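Local coordinates for protein putative glycosyltransferase (GalT1) (Streptococcus parasanguinis FW213, PDB 5HEA) that probably transfers sugar from a nucleotide-activated donor to an acceptor, this chain being the C-terminal part of the protein, with a GT-A type domain, at residues E98-Y101 with L102-Y106. Numbering follows the deposited sequence.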
loop_
_atom_site.group_PDB
_atom_site.type_symbol
_atom_site.label_atom_id
_atom_site.label_comp_id
_atom_site.label_asym_id
_atom_site.label_seq_id
_atom_site.Cartn_x
_atom_site.Cartn_y
_atom_site.Cartn_z
ATOM N N GLU A 98 16.498 -4.852 -42.793
ATOM C CA GLU A 98 16.750 -5.333 -44.148
ATOM C C GLU A 98 16.794 -6.849 -44.136
ATOM O O GLU A 98 17.016 -7.446 -43.092
ATOM C CB GLU A 98 18.100 -4.814 -44.656
ATOM C CG GLU A 98 18.152 -3.326 -44.900
ATOM C CD GLU A 98 17.427 -2.928 -46.166
ATOM O OE1 GLU A 98 17.069 -3.829 -46.955
ATOM O OE2 GLU A 98 17.213 -1.715 -46.368
ATOM N N GLU A 99 16.606 -7.473 -45.297
ATOM C CA GLU A 99 16.599 -8.933 -45.379
ATOM C C GLU A 99 17.982 -9.552 -45.169
ATOM O O GLU A 99 18.087 -10.744 -44.852
ATOM C CB GLU A 99 16.020 -9.400 -46.716
ATOM C CG GLU A 99 16.989 -9.264 -47.872
ATOM C CD GLU A 99 16.400 -9.740 -49.186
ATOM O OE1 GLU A 99 15.155 -9.719 -49.314
ATOM O OE2 GLU A 99 17.181 -10.136 -50.081
ATOM N N PHE A 100 19.032 -8.748 -45.347
ATOM C CA PHE A 100 20.415 -9.213 -45.179
ATOM C C PHE A 100 21.029 -8.809 -43.835
ATOM O O PHE A 100 22.231 -8.969 -43.608
ATOM C CB PHE A 100 21.290 -8.692 -46.325
ATOM C CG PHE A 100 21.170 -7.216 -46.556
ATOM C CD1 PHE A 100 21.788 -6.309 -45.706
ATOM C CD2 PHE A 100 20.444 -6.729 -47.634
ATOM C CE1 PHE A 100 21.681 -4.944 -45.920
ATOM C CE2 PHE A 100 20.332 -5.359 -47.849
ATOM C CZ PHE A 100 20.953 -4.470 -46.990
ATOM N N TYR A 101 20.198 -8.280 -42.949
ATOM C CA TYR A 101 20.638 -7.786 -41.639
ATOM C C TYR A 101 21.448 -8.797 -40.830
ATOM O O TYR A 101 22.596 -8.540 -40.447
ATOM C CB TYR A 101 19.403 -7.360 -40.836
ATOM C CG TYR A 101 19.659 -6.982 -39.391
ATOM C CD1 TYR A 101 20.270 -5.777 -39.072
ATOM C CD2 TYR A 101 19.232 -7.801 -38.353
ATOM C CE1 TYR A 101 20.480 -5.405 -37.754
ATOM C CE2 TYR A 101 19.439 -7.442 -37.024
ATOM C CZ TYR A 101 20.063 -6.240 -36.741
ATOM O OH TYR A 101 20.278 -5.858 -35.449
ATOM N N LEU A 102 20.843 -9.948 -40.573
ATOM C CA LEU A 102 21.454 -10.979 -39.745
ATOM C C LEU A 102 22.715 -11.554 -40.395
ATOM O O LEU A 102 23.753 -11.737 -39.739
ATOM C CB LEU A 102 20.441 -12.099 -39.521
ATOM C CG LEU A 102 20.310 -12.726 -38.137
ATOM C CD1 LEU A 102 20.429 -11.673 -37.035
ATOM C CD2 LEU A 102 18.971 -13.452 -38.055
ATOM N N GLU A 103 22.603 -11.865 -41.680
ATOM C CA GLU A 103 23.721 -12.400 -42.453
ATOM C C GLU A 103 24.966 -11.504 -42.374
ATOM O O GLU A 103 26.073 -11.986 -42.133
ATOM C CB GLU A 103 23.294 -12.607 -43.915
ATOM C CG GLU A 103 24.358 -13.264 -44.784
ATOM C CD GLU A 103 23.959 -13.338 -46.252
ATOM O OE1 GLU A 103 22.869 -12.837 -46.619
ATOM O OE2 GLU A 103 24.744 -13.901 -47.044
ATOM N N HIS A 104 24.781 -10.204 -42.565
ATOM C CA HIS A 104 25.901 -9.265 -42.501
ATOM C C HIS A 104 26.567 -9.181 -41.132
ATOM O O HIS A 104 27.788 -9.104 -41.053
ATOM C CB HIS A 104 25.487 -7.875 -42.992
ATOM C CG HIS A 104 25.334 -7.793 -44.477
ATOM N ND1 HIS A 104 25.358 -6.598 -45.167
ATOM C CD2 HIS A 104 25.179 -8.763 -45.410
ATOM C CE1 HIS A 104 25.218 -6.838 -46.460
ATOM N NE2 HIS A 104 25.109 -8.143 -46.633
ATOM N N LEU A 105 25.765 -9.188 -40.063
ATOM C CA LEU A 105 26.277 -9.235 -38.694
ATOM C C LEU A 105 27.020 -10.539 -38.443
ATOM O O LEU A 105 28.087 -10.552 -37.816
ATOM C CB LEU A 105 25.128 -9.114 -37.670
ATOM C CG LEU A 105 24.555 -7.713 -37.457
ATOM C CD1 LEU A 105 23.363 -7.751 -36.503
ATOM C CD2 LEU A 105 25.648 -6.769 -36.939
ATOM N N TYR A 106 26.443 -11.638 -38.920
ATOM C CA TYR A 106 27.041 -12.952 -38.718
ATOM C C TYR A 106 28.411 -13.033 -39.397
ATOM O O TYR A 106 29.403 -13.361 -38.758
ATOM C CB TYR A 106 26.126 -14.072 -39.220
ATOM C CG TYR A 106 26.713 -15.461 -39.010
ATOM C CD1 TYR A 106 26.621 -16.092 -37.776
ATOM C CD2 TYR A 106 27.381 -16.126 -40.040
ATOM C CE1 TYR A 106 27.165 -17.354 -37.571
ATOM C CE2 TYR A 106 27.928 -17.396 -39.842
ATOM C CZ TYR A 106 27.815 -18.000 -38.607
ATOM O OH TYR A 106 28.350 -19.251 -38.391
HETATM O O HOH W 1 20.076 -12.283 -42.990
#
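Phe100 and His104, one helical turn apart, form an offset stack at the start of helix 101-110, ring centroids 4.7 Å apart and planes inclined at 29°. Phe100 CD1 lies over one face of the imidazole, toward its rim and 3.6 Å from His104 CE1, while Phe100 CB makes a CH-pi contact with the same ring. At chi1 51°, with CG between the backbone N and carbonyl carbon, the phenyl brings its CD1 side over the imidazole. On its other side, Glu98 CB packs against the phenyl. Phe100 is the N-cap residue and has no polar side chain; Gln30 OE1 accepts from Leu102 N instead. The helical ladder starts with Phe100 O accepting from His104 N at 3.0 Å, followed by Tyr101 O from Leu105 N at 3.3 Å. A type I turn from Glu98 to Tyr101 leads into it. One water accepts from Glu103 N at 2.9 Å and donates to Glu99 O. On the buried side, Leu105 CD1 sits over one face of the Tyr101 ring, 4.0 Å from its centroid and closest to Tyr101 CZ at 3.6 Å. Chi1 173° puts Tyr101 CG opposite its backbone N, laying the ring beside Leu105; the hydroxyl has a weak hydrogen bond with the Thr170 amide. His104 ND1 is hydrogen-bonded to Glu210, which would help fix the imidazole's rotation; Glu103 OE1 hydrogen-bonds with Thr31 and OE2 forms a salt bridge with Arg107. Within the glycosyltransferase family 2 domain, the helix follows strand 96-97 and packs on the sheet: Tyr101 and Leu105 touch Cys119 of strand 116-125, Leu102 meets Ile7 and Ile9 of strand 7-13, and Phe100 (on Glu210 and Ser212) and His104 (on Ile208) touch strand 204-217.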